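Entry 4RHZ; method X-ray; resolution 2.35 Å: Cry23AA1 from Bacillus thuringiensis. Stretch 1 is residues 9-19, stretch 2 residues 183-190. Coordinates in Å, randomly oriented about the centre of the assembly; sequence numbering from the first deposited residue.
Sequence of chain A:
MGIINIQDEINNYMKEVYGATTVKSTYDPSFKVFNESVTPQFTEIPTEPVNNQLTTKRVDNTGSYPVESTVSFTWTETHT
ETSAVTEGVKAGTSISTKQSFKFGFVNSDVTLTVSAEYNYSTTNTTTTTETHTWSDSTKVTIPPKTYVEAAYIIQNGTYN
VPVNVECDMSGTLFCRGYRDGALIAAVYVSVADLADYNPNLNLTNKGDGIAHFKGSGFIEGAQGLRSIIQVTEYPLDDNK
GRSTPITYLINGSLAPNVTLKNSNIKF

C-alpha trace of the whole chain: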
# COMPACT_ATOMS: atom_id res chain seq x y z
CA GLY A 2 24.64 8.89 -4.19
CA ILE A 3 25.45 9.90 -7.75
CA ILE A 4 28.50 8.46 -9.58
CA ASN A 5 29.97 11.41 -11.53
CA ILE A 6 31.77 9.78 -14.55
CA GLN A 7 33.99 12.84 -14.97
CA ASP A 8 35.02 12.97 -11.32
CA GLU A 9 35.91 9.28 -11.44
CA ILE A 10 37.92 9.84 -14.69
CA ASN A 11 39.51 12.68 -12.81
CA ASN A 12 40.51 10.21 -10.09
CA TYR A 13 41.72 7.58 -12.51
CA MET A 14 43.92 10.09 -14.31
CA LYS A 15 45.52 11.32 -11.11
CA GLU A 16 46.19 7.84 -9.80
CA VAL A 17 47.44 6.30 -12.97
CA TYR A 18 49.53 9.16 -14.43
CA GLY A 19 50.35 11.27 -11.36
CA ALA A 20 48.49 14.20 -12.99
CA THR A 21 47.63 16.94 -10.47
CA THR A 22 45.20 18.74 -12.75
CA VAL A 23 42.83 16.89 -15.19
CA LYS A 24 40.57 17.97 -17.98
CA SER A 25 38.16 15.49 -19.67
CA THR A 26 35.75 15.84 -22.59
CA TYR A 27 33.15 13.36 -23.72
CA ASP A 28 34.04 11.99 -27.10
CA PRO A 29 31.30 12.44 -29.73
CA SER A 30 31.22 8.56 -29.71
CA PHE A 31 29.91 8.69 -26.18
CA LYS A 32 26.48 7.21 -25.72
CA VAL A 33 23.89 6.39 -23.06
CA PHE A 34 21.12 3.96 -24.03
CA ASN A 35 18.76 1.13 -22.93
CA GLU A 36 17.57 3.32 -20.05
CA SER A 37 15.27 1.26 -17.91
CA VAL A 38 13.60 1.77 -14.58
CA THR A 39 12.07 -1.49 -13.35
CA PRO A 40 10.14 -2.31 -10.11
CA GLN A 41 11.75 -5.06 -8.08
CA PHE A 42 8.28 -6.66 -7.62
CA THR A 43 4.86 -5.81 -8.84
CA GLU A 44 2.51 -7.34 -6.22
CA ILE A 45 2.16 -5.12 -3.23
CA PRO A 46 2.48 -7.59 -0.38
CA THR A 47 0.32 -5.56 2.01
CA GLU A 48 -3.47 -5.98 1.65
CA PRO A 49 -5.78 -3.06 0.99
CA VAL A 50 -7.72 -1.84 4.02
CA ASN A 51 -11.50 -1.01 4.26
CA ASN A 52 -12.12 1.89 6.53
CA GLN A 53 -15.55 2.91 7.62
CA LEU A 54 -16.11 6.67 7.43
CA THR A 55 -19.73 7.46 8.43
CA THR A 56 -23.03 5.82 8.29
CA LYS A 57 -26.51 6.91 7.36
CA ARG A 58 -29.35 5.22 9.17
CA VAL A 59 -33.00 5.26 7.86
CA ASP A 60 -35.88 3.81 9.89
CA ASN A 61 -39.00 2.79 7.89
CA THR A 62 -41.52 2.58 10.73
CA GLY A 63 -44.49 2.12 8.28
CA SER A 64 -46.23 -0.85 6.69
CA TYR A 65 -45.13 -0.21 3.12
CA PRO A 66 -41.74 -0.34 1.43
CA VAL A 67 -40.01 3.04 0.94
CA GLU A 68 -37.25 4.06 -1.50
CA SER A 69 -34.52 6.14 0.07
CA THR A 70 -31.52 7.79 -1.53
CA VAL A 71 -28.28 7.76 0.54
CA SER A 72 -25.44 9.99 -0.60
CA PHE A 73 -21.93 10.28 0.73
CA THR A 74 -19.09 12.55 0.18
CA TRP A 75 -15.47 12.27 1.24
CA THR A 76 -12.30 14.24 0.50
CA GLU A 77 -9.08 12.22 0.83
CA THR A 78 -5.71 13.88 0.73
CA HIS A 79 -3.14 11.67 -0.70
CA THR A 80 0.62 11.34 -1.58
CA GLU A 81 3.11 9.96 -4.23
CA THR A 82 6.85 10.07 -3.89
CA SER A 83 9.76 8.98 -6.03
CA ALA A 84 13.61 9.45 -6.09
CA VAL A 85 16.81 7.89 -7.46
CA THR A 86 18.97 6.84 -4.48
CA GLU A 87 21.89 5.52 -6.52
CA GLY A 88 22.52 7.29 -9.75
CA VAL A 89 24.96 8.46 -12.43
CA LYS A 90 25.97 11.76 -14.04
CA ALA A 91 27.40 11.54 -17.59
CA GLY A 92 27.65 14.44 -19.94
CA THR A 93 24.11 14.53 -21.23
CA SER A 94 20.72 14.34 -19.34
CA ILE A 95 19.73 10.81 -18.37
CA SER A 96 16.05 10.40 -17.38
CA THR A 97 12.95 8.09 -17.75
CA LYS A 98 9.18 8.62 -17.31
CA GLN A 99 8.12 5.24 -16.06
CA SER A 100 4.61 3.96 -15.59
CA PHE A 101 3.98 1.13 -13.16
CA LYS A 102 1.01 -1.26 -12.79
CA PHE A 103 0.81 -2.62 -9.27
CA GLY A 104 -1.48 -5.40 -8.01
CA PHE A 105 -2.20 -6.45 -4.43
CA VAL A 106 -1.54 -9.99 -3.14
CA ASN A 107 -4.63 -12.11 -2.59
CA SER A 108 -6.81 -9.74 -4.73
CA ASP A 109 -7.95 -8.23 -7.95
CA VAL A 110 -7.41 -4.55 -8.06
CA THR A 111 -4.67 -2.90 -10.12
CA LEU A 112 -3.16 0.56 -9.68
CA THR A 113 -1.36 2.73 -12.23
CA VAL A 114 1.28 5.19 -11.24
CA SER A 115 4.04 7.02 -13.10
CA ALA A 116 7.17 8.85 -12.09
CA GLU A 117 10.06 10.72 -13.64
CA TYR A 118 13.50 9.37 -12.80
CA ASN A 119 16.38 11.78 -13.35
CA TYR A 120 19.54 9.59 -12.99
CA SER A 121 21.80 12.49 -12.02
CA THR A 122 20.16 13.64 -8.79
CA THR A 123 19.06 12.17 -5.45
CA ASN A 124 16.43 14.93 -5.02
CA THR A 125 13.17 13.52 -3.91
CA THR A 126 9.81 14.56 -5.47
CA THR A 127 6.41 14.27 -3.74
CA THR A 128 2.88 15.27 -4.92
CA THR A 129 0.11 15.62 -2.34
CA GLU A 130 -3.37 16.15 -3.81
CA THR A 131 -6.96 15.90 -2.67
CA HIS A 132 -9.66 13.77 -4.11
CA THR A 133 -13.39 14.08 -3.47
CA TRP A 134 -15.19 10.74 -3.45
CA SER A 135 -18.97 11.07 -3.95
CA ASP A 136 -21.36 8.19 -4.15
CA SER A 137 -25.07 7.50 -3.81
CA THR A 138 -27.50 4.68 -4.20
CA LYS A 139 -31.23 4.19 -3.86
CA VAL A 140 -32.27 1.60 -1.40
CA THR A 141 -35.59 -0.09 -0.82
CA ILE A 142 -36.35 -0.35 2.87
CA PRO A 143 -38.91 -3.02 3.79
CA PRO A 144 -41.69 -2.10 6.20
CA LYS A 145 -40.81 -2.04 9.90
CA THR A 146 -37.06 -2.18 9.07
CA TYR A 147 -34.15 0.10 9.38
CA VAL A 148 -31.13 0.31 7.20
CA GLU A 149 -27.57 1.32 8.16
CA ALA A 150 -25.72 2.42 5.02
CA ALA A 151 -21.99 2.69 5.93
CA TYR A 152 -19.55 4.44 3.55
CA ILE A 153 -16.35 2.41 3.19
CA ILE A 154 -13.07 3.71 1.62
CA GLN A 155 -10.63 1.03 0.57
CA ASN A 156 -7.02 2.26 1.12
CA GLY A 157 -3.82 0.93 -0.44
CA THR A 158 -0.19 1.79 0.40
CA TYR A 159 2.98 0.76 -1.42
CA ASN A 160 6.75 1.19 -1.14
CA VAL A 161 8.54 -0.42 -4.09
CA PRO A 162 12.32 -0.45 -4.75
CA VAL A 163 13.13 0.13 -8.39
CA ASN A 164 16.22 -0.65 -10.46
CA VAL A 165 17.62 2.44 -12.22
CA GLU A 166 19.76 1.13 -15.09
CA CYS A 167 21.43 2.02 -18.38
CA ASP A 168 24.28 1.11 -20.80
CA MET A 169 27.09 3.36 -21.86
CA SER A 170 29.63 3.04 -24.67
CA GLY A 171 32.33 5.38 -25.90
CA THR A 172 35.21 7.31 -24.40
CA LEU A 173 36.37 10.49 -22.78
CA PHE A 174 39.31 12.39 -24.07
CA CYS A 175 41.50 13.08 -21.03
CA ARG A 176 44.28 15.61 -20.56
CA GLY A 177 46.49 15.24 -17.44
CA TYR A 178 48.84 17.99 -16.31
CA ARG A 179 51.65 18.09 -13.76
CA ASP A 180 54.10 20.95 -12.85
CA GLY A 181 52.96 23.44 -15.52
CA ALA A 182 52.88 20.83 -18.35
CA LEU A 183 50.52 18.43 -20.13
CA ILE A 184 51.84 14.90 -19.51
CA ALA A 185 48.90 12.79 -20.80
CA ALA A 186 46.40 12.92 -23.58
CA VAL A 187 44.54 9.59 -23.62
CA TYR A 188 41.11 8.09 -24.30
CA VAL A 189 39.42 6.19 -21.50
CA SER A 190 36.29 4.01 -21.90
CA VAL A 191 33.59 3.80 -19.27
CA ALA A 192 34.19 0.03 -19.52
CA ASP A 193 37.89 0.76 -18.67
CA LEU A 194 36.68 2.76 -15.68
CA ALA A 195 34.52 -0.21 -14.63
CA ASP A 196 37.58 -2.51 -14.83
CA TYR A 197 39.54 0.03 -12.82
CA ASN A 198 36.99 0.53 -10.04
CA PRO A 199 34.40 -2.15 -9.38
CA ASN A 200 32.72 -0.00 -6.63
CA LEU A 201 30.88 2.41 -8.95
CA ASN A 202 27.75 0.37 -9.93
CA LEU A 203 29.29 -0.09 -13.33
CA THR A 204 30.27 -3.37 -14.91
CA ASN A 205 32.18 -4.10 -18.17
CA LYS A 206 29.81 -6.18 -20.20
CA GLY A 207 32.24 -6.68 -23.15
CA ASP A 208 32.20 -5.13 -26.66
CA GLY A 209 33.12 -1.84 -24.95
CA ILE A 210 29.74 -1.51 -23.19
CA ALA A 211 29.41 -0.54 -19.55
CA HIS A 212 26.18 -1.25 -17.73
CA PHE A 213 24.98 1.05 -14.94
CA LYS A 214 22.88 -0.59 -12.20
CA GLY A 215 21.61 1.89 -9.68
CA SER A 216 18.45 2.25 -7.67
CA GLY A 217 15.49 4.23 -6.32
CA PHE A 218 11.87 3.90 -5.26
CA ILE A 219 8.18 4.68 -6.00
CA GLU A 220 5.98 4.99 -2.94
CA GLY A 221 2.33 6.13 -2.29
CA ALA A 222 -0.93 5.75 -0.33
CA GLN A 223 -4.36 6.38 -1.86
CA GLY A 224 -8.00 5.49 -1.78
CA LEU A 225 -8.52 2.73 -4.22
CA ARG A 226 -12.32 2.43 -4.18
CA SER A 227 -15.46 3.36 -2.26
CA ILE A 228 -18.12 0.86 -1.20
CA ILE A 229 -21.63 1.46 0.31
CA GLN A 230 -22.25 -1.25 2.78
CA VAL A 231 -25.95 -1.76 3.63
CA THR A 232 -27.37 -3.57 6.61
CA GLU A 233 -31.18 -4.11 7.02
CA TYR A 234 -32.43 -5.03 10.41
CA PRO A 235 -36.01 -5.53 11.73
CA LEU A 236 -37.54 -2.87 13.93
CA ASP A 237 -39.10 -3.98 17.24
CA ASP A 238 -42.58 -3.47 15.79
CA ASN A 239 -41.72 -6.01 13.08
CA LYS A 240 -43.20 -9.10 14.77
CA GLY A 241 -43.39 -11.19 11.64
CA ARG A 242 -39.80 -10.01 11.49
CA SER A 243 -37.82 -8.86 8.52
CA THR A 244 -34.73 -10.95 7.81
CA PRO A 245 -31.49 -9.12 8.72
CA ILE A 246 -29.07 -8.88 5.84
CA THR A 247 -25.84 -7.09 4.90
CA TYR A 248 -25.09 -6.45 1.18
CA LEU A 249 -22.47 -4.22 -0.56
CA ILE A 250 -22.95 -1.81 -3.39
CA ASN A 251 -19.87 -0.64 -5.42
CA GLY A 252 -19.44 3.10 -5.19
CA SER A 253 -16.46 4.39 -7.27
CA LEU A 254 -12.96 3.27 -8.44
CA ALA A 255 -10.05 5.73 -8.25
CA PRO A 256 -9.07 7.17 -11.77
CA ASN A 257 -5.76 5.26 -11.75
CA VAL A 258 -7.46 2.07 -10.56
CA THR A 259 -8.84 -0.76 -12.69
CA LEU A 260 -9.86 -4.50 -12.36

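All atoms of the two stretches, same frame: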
# COMPACT_ATOMS: atom_id res chain seq x y z
N GLU A 9 35.26 10.55 -11.66
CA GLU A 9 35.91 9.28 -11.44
C GLU A 9 37.05 9.13 -12.52
O GLU A 9 38.10 8.53 -12.22
CB GLU A 9 35.00 8.08 -11.55
CG GLU A 9 33.86 7.90 -10.52
CD GLU A 9 34.27 7.95 -9.11
OE1 GLU A 9 35.38 7.44 -8.80
OE2 GLU A 9 33.47 8.50 -8.29
N ILE A 10 36.84 9.68 -13.73
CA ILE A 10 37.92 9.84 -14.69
C ILE A 10 38.97 10.78 -14.08
O ILE A 10 40.15 10.54 -14.16
CB ILE A 10 37.43 10.44 -15.99
CG1 ILE A 10 36.67 9.44 -16.79
CG2 ILE A 10 38.62 10.93 -16.82
CD1 ILE A 10 37.25 8.11 -16.78
N ASN A 11 38.55 11.81 -13.41
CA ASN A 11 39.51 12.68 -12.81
C ASN A 11 40.38 11.82 -11.86
O ASN A 11 41.62 11.93 -11.85
CB ASN A 11 38.78 13.82 -12.10
CG ASN A 11 39.69 14.83 -11.49
OD1 ASN A 11 40.36 14.57 -10.48
ND2 ASN A 11 39.67 16.05 -12.04
N ASN A 12 39.75 10.92 -11.11
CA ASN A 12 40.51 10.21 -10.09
C ASN A 12 41.45 9.18 -10.72
O ASN A 12 42.56 9.01 -10.29
CB ASN A 12 39.61 9.61 -8.97
CG ASN A 12 40.42 8.84 -7.91
OD1 ASN A 12 41.19 9.41 -7.10
ND2 ASN A 12 40.26 7.52 -7.92
N TYR A 13 40.97 8.51 -11.75
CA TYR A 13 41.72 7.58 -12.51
C TYR A 13 43.00 8.27 -13.10
O TYR A 13 44.15 7.77 -12.94
CB TYR A 13 40.82 7.07 -13.61
CG TYR A 13 41.53 6.29 -14.68
CD1 TYR A 13 41.64 4.90 -14.60
CD2 TYR A 13 42.07 6.94 -15.79
CE1 TYR A 13 42.27 4.17 -15.60
CE2 TYR A 13 42.71 6.21 -16.82
CZ TYR A 13 42.82 4.84 -16.70
OH TYR A 13 43.46 4.13 -17.69
N MET A 14 42.81 9.43 -13.73
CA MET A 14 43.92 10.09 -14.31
C MET A 14 44.97 10.46 -13.27
O MET A 14 46.15 10.39 -13.55
CB MET A 14 43.50 11.35 -15.05
CG MET A 14 42.83 11.12 -16.37
SD MET A 14 43.78 10.19 -17.62
CE MET A 14 44.87 11.54 -18.11
N LYS A 15 44.55 10.93 -12.12
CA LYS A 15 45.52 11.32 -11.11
C LYS A 15 46.26 10.10 -10.57
O LYS A 15 47.44 10.17 -10.35
CB LYS A 15 44.88 12.08 -9.97
CG LYS A 15 44.44 13.46 -10.41
CD LYS A 15 43.91 14.34 -9.27
CE LYS A 15 43.40 15.65 -9.85
NZ LYS A 15 42.68 16.53 -8.87
N GLU A 16 45.57 8.98 -10.40
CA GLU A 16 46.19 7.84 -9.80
C GLU A 16 47.13 7.16 -10.77
O GLU A 16 48.21 6.70 -10.37
CB GLU A 16 45.17 6.81 -9.28
CG GLU A 16 44.51 7.32 -7.95
CD GLU A 16 43.51 6.33 -7.37
OE1 GLU A 16 43.14 5.33 -8.05
OE2 GLU A 16 43.12 6.54 -6.20
N VAL A 17 46.73 7.09 -12.03
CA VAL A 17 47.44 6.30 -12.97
C VAL A 17 48.66 7.05 -13.52
O VAL A 17 49.73 6.43 -13.68
CB VAL A 17 46.54 5.84 -14.10
CG1 VAL A 17 47.38 5.32 -15.31
CG2 VAL A 17 45.56 4.75 -13.58
N TYR A 18 48.51 8.35 -13.77
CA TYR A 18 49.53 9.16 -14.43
C TYR A 18 50.24 10.10 -13.50
O TYR A 18 51.21 10.75 -13.90
CB TYR A 18 48.93 9.97 -15.63
CG TYR A 18 48.46 9.02 -16.71
CD1 TYR A 18 49.37 8.28 -17.44
CD2 TYR A 18 47.11 8.78 -16.92
CE1 TYR A 18 48.96 7.36 -18.38
CE2 TYR A 18 46.70 7.85 -17.86
CZ TYR A 18 47.65 7.16 -18.60
OH TYR A 18 47.28 6.21 -19.53
N GLY A 19 49.76 10.25 -12.27
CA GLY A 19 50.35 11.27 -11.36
C GLY A 19 49.97 12.68 -11.77
O GLY A 19 50.53 13.63 -11.26
N LEU A 183 51.42 19.50 -19.76
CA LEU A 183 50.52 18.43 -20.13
C LEU A 183 51.35 17.20 -20.23
O LEU A 183 52.27 17.22 -21.03
CB LEU A 183 49.87 18.73 -21.49
CG LEU A 183 48.94 17.65 -22.06
CD1 LEU A 183 47.61 18.19 -22.61
CD2 LEU A 183 49.59 16.82 -23.10
N ILE A 184 51.03 16.12 -19.51
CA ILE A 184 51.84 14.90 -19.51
C ILE A 184 51.04 13.73 -20.06
O ILE A 184 51.54 12.63 -20.19
CB ILE A 184 52.27 14.50 -18.05
CG1 ILE A 184 51.00 14.38 -17.15
CG2 ILE A 184 53.24 15.56 -17.47
CD1 ILE A 184 51.14 13.65 -15.80
N ALA A 185 49.75 13.93 -20.32
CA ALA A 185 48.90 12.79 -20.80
C ALA A 185 47.75 13.29 -21.65
O ALA A 185 47.12 14.29 -21.31
CB ALA A 185 48.39 11.93 -19.63
N ALA A 186 47.51 12.62 -22.74
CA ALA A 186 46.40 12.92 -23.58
C ALA A 186 45.89 11.62 -24.11
O ALA A 186 46.28 11.21 -25.20
CB ALA A 186 46.81 13.82 -24.71
N VAL A 187 44.99 10.96 -23.34
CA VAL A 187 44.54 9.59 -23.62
C VAL A 187 42.98 9.44 -23.67
O VAL A 187 42.23 10.29 -23.19
CB VAL A 187 45.10 8.65 -22.55
CG1 VAL A 187 46.70 8.65 -22.51
CG2 VAL A 187 44.59 9.09 -21.19
N TYR A 188 42.51 8.36 -24.27
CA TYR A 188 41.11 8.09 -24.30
C TYR A 188 40.83 6.98 -23.32
O TYR A 188 41.56 5.98 -23.33
CB TYR A 188 40.70 7.57 -25.66
CG TYR A 188 40.65 8.61 -26.71
CD1 TYR A 188 39.47 9.26 -26.98
CD2 TYR A 188 41.78 8.91 -27.49
CE1 TYR A 188 39.39 10.21 -27.99
CE2 TYR A 188 41.70 9.85 -28.52
CZ TYR A 188 40.52 10.52 -28.76
OH TYR A 188 40.43 11.46 -29.79
N VAL A 189 39.77 7.15 -22.53
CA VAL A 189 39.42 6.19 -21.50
C VAL A 189 37.94 5.88 -21.63
O VAL A 189 37.14 6.82 -21.67
CB VAL A 189 39.72 6.72 -20.10
CG1 VAL A 189 39.38 5.65 -19.06
CG2 VAL A 189 41.23 7.15 -20.00
N SER A 190 37.63 4.60 -21.85
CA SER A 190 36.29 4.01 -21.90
C SER A 190 35.64 4.14 -20.54
O SER A 190 36.33 4.20 -19.53
CB SER A 190 36.42 2.49 -22.01
OG SER A 190 36.25 2.01 -23.32

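Helical residues 9-18 pack against strand residues 183-190, their axes approaching to 10.3 Å with N-to-C directions 125° apart. No hydrogen bond joins the two stretches; the contact rests on apolar packing and buries 370 Å², both sides summed. From Ala185 onward, alternation along the strand directs the CB atoms of Ala185, Val187 and Val189 toward the helix and those of Ala186 and Tyr188 away; Ile184 also points toward the helix. Ile10, Tyr13 and Met14, and Tyr18 recur at intervals of three or four residues, so successive helical turns meet the strand; Ile10, Tyr13 and Tyr18 point toward it.

Among the aliphatic contacts, Ile10 CD1 lies 4.0 Å from Val189 CG1. Both residues are buried, and their branched side chains carry no polar group needing a partner. Met14, also buried, starts sideways, but its m, m, m rotamer brings the end of the chain to the strand: Met14 SD sits 3.8 Å from Val187 CG2 and Met14 CE 3.9 Å from CB of buried Ala185. A flexible thioether can thus touch two strand residues.

Of the helix residues, Tyr18 has the most surface covered by the strand. Val189 CG1 lies over one face of the Tyr13 ring, while Tyr13 CE2 is 3.6 Å from Val189 CG2. Ala185 CB lies over one face of the Tyr18 ring, 4.1 Å from Tyr18 CG, a small methyl set against a flat ring. Tyr18 CE2 reaches within 4.1 Å of Val187 CG2.

At the helix end, Ile184 CD1 packs 3.5 Å from Tyr18 O. Gly19 follows with positive phi, a conformation that favours glycine.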